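Local coordinates for transcriptional regulator, LacI family protein (Rhodococcus jostii, PDB 3K9C) that probably binds DNA at regulatory sites as a LacI-type transcription factor, its periplasmic-binding-protein-like domain being of the kind that senses small ligands, at residues A117-I129 with P267-A279. Residues are numbered along the deposited sequence; the frame is centred on the assembly and turned at random.
Sequences AVDHLTELGHRNI and PHLVRRATTGPVA
His120, Leu124 and His126 meet the end of strand 262-270 and the extended segment that follows it, 271-279, which runs past the end of helix 110-123 in the periplasmic-binding-protein-like fold. A Schellman motif ends this helix, with Gly125 at positive phi as its C-prime residue, and turns the chain so that the end of the His126 side chain reaches 267-279. Two histidines carry the side-chain hydrogen bonds. NE2 of His120 and OG1 of Thr275 share a nearly straight hydrogen bond (3.0 Å, 170°) at the ring edge; the Thr275 hydroxyl also bonds Thr234. With CG swung opposite the backbone N (chi1 170°), the His120 ring reaches across to Thr275. His126 NE2 donates to Gly276 O at 2.8 Å, with a C=O...N angle of 176° and the oxygen tilted from the ring plane. ND1 of the same ring bonds Thr187, which should hold the ring's rotation. Replacing His126 by alanine removes both ring nitrogens and would probably leave Gly276 O without its donor and Thr187 OG1 without its ring partner. A weak backbone bond joins Val278 N to Leu124 O. Among apolar contacts, CD2 of Leu269 lies over one face of the His120 ring, 4.0 Å from its centroid, while Arg271 CD nears His120 CE1. Leu124 spreads its branches along this segment: CD1 rests 3.7 Å from Gly276 N, and CD2 touches Pro277 CD at 4.0 Å.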
loop_
_atom_site.group_PDB
_atom_site.type_symbol
_atom_site.label_atom_id
_atom_site.label_comp_id
_atom_site.label_asym_id
_atom_site.label_seq_id
_atom_site.Cartn_x
_atom_site.Cartn_y
_atom_site.Cartn_z
ATOM N N ALA B 117 -12.627 -15.864 -14.349
ATOM C CA ALA B 117 -11.713 -15.077 -15.175
ATOM C C ALA B 117 -11.564 -15.749 -16.540
ATOM O O ALA B 117 -11.689 -15.098 -17.571
ATOM C CB ALA B 117 -10.339 -14.961 -14.481
ATOM N N VAL B 118 -11.296 -17.054 -16.544
ATOM C CA VAL B 118 -11.143 -17.795 -17.798
ATOM C C VAL B 118 -12.434 -17.822 -18.613
ATOM O O VAL B 118 -12.408 -17.578 -19.814
ATOM C CB VAL B 118 -10.676 -19.257 -17.562
ATOM C CG1 VAL B 118 -10.796 -20.062 -18.868
ATOM C CG2 VAL B 118 -9.220 -19.271 -17.090
ATOM N N ASP B 119 -13.560 -18.112 -17.966
ATOM C CA ASP B 119 -14.835 -18.138 -18.684
ATOM C C ASP B 119 -15.080 -16.788 -19.360
ATOM O O ASP B 119 -15.484 -16.725 -20.522
ATOM C CB ASP B 119 -15.994 -18.453 -17.736
ATOM C CG ASP B 119 -15.942 -19.871 -17.199
ATOM O OD1 ASP B 119 -15.226 -20.710 -17.781
ATOM O OD2 ASP B 119 -16.631 -20.151 -16.195
ATOM N N HIS B 120 -14.820 -15.710 -18.625
ATOM C CA HIS B 120 -14.999 -14.364 -19.154
ATOM C C HIS B 120 -14.156 -14.145 -20.406
ATOM O O HIS B 120 -14.643 -13.613 -21.405
ATOM C CB HIS B 120 -14.626 -13.329 -18.080
ATOM C CG HIS B 120 -14.540 -11.925 -18.591
ATOM N ND1 HIS B 120 -15.619 -11.261 -19.129
ATOM C CD2 HIS B 120 -13.499 -11.064 -18.650
ATOM C CE1 HIS B 120 -15.247 -10.049 -19.499
ATOM N NE2 HIS B 120 -13.963 -9.904 -19.220
ATOM N N LEU B 121 -12.889 -14.556 -20.351
ATOM C CA LEU B 121 -11.980 -14.388 -21.485
ATOM C C LEU B 121 -12.307 -15.274 -22.690
ATOM O O LEU B 121 -12.228 -14.826 -23.831
ATOM C CB LEU B 121 -10.533 -14.626 -21.045
ATOM C CG LEU B 121 -9.964 -13.555 -20.107
ATOM C CD1 LEU B 121 -8.645 -14.045 -19.517
ATOM C CD2 LEU B 121 -9.789 -12.234 -20.866
ATOM N N THR B 122 -12.665 -16.529 -22.457
ATOM C CA THR B 122 -12.991 -17.390 -23.582
ATOM C C THR B 122 -14.296 -16.867 -24.208
ATOM O O THR B 122 -14.429 -16.825 -25.436
ATOM C CB THR B 122 -13.100 -18.881 -23.136
ATOM O OG1 THR B 122 -14.049 -19.006 -22.073
ATOM C CG2 THR B 122 -11.728 -19.389 -22.632
ATOM N N GLU B 123 -15.234 -16.416 -23.372
ATOM C CA GLU B 123 -16.496 -15.878 -23.881
ATOM C C GLU B 123 -16.245 -14.677 -24.786
ATOM O O GLU B 123 -17.044 -14.398 -25.679
ATOM C CB GLU B 123 -17.427 -15.460 -22.736
ATOM C CG GLU B 123 -18.821 -15.029 -23.207
ATOM C CD GLU B 123 -19.704 -14.494 -22.082
ATOM O OE1 GLU B 123 -20.016 -15.259 -21.142
ATOM O OE2 GLU B 123 -20.086 -13.305 -22.138
ATOM N N LEU B 124 -15.143 -13.960 -24.551
ATOM C CA LEU B 124 -14.790 -12.801 -25.377
ATOM C C LEU B 124 -13.969 -13.252 -26.587
ATOM O O LEU B 124 -13.463 -12.431 -27.357
ATOM C CB LEU B 124 -14.003 -11.757 -24.563
ATOM C CG LEU B 124 -14.813 -10.757 -23.720
ATOM C CD1 LEU B 124 -13.893 -10.015 -22.741
ATOM C CD2 LEU B 124 -15.521 -9.765 -24.647
ATOM N N GLY B 125 -13.828 -14.568 -26.735
ATOM C CA GLY B 125 -13.108 -15.115 -27.875
ATOM C C GLY B 125 -11.645 -15.486 -27.729
ATOM O O GLY B 125 -11.050 -15.990 -28.678
ATOM N N HIS B 126 -11.057 -15.235 -26.562
ATOM C CA HIS B 126 -9.646 -15.539 -26.335
ATOM C C HIS B 126 -9.373 -17.040 -26.247
ATOM O O HIS B 126 -10.159 -17.791 -25.668
ATOM C CB HIS B 126 -9.168 -14.843 -25.049
ATOM C CG HIS B 126 -9.179 -13.346 -25.130
ATOM N ND1 HIS B 126 -8.199 -12.628 -25.784
ATOM C CD2 HIS B 126 -10.063 -12.434 -24.663
ATOM C CE1 HIS B 126 -8.479 -11.339 -25.712
ATOM N NE2 HIS B 126 -9.604 -11.192 -25.039
ATOM N N ARG B 127 -8.253 -17.473 -26.821
ATOM C CA ARG B 127 -7.872 -18.882 -26.790
ATOM C C ARG B 127 -6.436 -19.069 -26.291
ATOM O O ARG B 127 -6.143 -20.038 -25.584
ATOM C CB ARG B 127 -8.052 -19.504 -28.181
ATOM C CG ARG B 127 -9.492 -19.436 -28.679
ATOM C CD ARG B 127 -9.668 -20.133 -30.013
ATOM N NE ARG B 127 -9.423 -21.569 -29.912
ATOM C CZ ARG B 127 -9.688 -22.440 -30.878
ATOM N NH1 ARG B 127 -10.212 -22.020 -32.023
ATOM N NH2 ARG B 127 -9.430 -23.728 -30.701
ATOM N N ASN B 128 -5.537 -18.161 -26.666
ATOM C CA ASN B 128 -4.156 -18.236 -26.193
ATOM C C ASN B 128 -4.161 -17.406 -24.926
ATOM O O ASN B 128 -3.937 -16.197 -24.965
ATOM C CB ASN B 128 -3.181 -17.617 -27.191
ATOM C CG ASN B 128 -3.101 -18.399 -28.477
ATOM O OD1 ASN B 128 -3.616 -17.972 -29.508
ATOM N ND2 ASN B 128 -2.463 -19.563 -28.421
ATOM N N ILE B 129 -4.435 -18.061 -23.808
ATOM C CA ILE B 129 -4.514 -17.375 -22.537
ATOM C C ILE B 129 -3.424 -17.806 -21.581
ATOM O O ILE B 129 -3.141 -19.001 -21.431
ATOM C CB ILE B 129 -5.889 -17.609 -21.910
ATOM C CG1 ILE B 129 -6.973 -17.187 -22.914
ATOM C CG2 ILE B 129 -6.014 -16.832 -20.600
ATOM C CD1 ILE B 129 -8.372 -17.638 -22.556
ATOM N N PRO B 267 -16.570 -15.984 -5.006
ATOM C CA PRO B 267 -16.043 -14.714 -5.510
ATOM C C PRO B 267 -16.897 -14.291 -6.701
ATOM O O PRO B 267 -17.748 -15.052 -7.150
ATOM C CB PRO B 267 -14.633 -15.089 -5.935
ATOM C CG PRO B 267 -14.852 -16.445 -6.535
ATOM C CD PRO B 267 -15.771 -17.114 -5.518
ATOM N N HIS B 268 -16.691 -13.082 -7.201
ATOM C CA HIS B 268 -17.439 -12.634 -8.369
ATOM C C HIS B 268 -16.584 -11.789 -9.285
ATOM O O HIS B 268 -15.581 -11.211 -8.865
ATOM C CB HIS B 268 -18.736 -11.898 -7.978
ATOM C CG HIS B 268 -18.588 -10.912 -6.864
ATOM N ND1 HIS B 268 -18.224 -9.597 -7.070
ATOM C CD2 HIS B 268 -18.795 -11.040 -5.531
ATOM C CE1 HIS B 268 -18.217 -8.957 -5.914
ATOM N NE2 HIS B 268 -18.561 -9.811 -4.965
ATOM N N LEU B 269 -16.974 -11.748 -10.553
ATOM C CA LEU B 269 -16.243 -10.995 -11.556
ATOM C C LEU B 269 -16.618 -9.533 -11.533
ATOM O O LEU B 269 -17.785 -9.186 -11.429
ATOM C CB LEU B 269 -16.513 -11.551 -12.958
ATOM C CG LEU B 269 -15.891 -10.725 -14.090
ATOM C CD1 LEU B 269 -14.387 -10.880 -14.052
ATOM C CD2 LEU B 269 -16.446 -11.177 -15.439
ATOM N N VAL B 270 -15.610 -8.680 -11.629
ATOM C CA VAL B 270 -15.819 -7.254 -11.654
ATOM C C VAL B 270 -15.164 -6.758 -12.930
ATOM O O VAL B 270 -13.937 -6.635 -13.006
ATOM C CB VAL B 270 -15.176 -6.567 -10.431
ATOM C CG1 VAL B 270 -15.401 -5.051 -10.504
ATOM C CG2 VAL B 270 -15.766 -7.131 -9.157
ATOM N N ARG B 271 -15.993 -6.497 -13.937
ATOM C CA ARG B 271 -15.521 -6.026 -15.235
ATOM C C ARG B 271 -15.320 -4.532 -15.284
ATOM O O ARG B 271 -16.183 -3.752 -14.878
ATOM C CB ARG B 271 -16.509 -6.390 -16.346
ATOM C CG ARG B 271 -16.528 -7.836 -16.750
ATOM C CD ARG B 271 -17.717 -8.100 -17.650
ATOM N NE ARG B 271 -18.961 -7.761 -16.961
ATOM C CZ ARG B 271 -20.177 -8.025 -17.426
ATOM N NH1 ARG B 271 -20.323 -8.641 -18.595
ATOM N NH2 ARG B 271 -21.245 -7.683 -16.714
ATOM N N ARG B 272 -14.171 -4.137 -15.801
ATOM C CA ARG B 272 -13.860 -2.734 -15.953
ATOM C C ARG B 272 -13.372 -2.561 -17.384
ATOM O O ARG B 272 -14.020 -3.068 -18.303
ATOM C CB ARG B 272 -12.829 -2.290 -14.911
ATOM C CG ARG B 272 -13.367 -2.386 -13.477
ATOM C CD ARG B 272 -12.695 -1.391 -12.528
ATOM N NE ARG B 272 -13.315 -1.391 -11.201
ATOM C CZ ARG B 272 -13.051 -2.278 -10.244
ATOM N NH1 ARG B 272 -12.164 -3.248 -10.450
ATOM N NH2 ARG B 272 -13.684 -2.211 -9.078
ATOM N N ALA B 273 -12.235 -1.911 -17.594
ATOM C CA ALA B 273 -11.776 -1.678 -18.961
ATOM C C ALA B 273 -10.508 -2.377 -19.454
ATOM O O ALA B 273 -9.981 -2.014 -20.512
ATOM C CB ALA B 273 -11.639 -0.173 -19.178
ATOM N N THR B 274 -10.011 -3.370 -18.721
ATOM C CA THR B 274 -8.793 -4.057 -19.151
ATOM C C THR B 274 -9.026 -5.366 -19.899
ATOM O O THR B 274 -8.081 -6.105 -20.169
ATOM C CB THR B 274 -7.844 -4.328 -17.960
ATOM O OG1 THR B 274 -8.534 -5.086 -16.956
ATOM C CG2 THR B 274 -7.354 -3.007 -17.368
ATOM N N THR B 275 -10.282 -5.657 -20.228
ATOM C CA THR B 275 -10.607 -6.869 -20.978
ATOM C C THR B 275 -11.543 -6.512 -22.124
ATOM O O THR B 275 -12.286 -5.539 -22.040
ATOM C CB THR B 275 -11.284 -7.938 -20.088
ATOM O OG1 THR B 275 -12.416 -7.365 -19.425
ATOM C CG2 THR B 275 -10.305 -8.470 -19.058
ATOM N N GLY B 276 -11.491 -7.290 -23.200
ATOM C CA GLY B 276 -12.341 -7.032 -24.349
ATOM C C GLY B 276 -12.174 -8.095 -25.415
ATOM O O GLY B 276 -11.385 -9.021 -25.242
ATOM N N PRO B 277 -12.899 -7.990 -26.537
ATOM C CA PRO B 277 -12.780 -8.988 -27.605
ATOM C C PRO B 277 -11.328 -9.216 -28.029
ATOM O O PRO B 277 -10.504 -8.300 -27.983
ATOM C CB PRO B 277 -13.628 -8.394 -28.729
ATOM C CG PRO B 277 -14.683 -7.617 -27.979
ATOM C CD PRO B 277 -13.866 -6.937 -26.900
ATOM N N VAL B 278 -11.026 -10.444 -28.438
ATOM C CA VAL B 278 -9.681 -10.799 -28.887
ATOM C C VAL B 278 -9.348 -10.028 -30.147
ATOM O O VAL B 278 -10.217 -9.813 -30.987
ATOM C CB VAL B 278 -9.582 -12.289 -29.229
ATOM C CG1 VAL B 278 -8.126 -12.707 -29.411
ATOM C CG2 VAL B 278 -10.219 -13.075 -28.154
ATOM N N ALA B 279 -8.092 -9.619 -30.281
ATOM C CA ALA B 279 -7.669 -8.878 -31.459
ATOM C C ALA B 279 -7.905 -9.738 -32.706
ATOM O O ALA B 279 -8.080 -10.966 -32.542
ATOM C CB ALA B 279 -6.191 -8.507 -31.340
#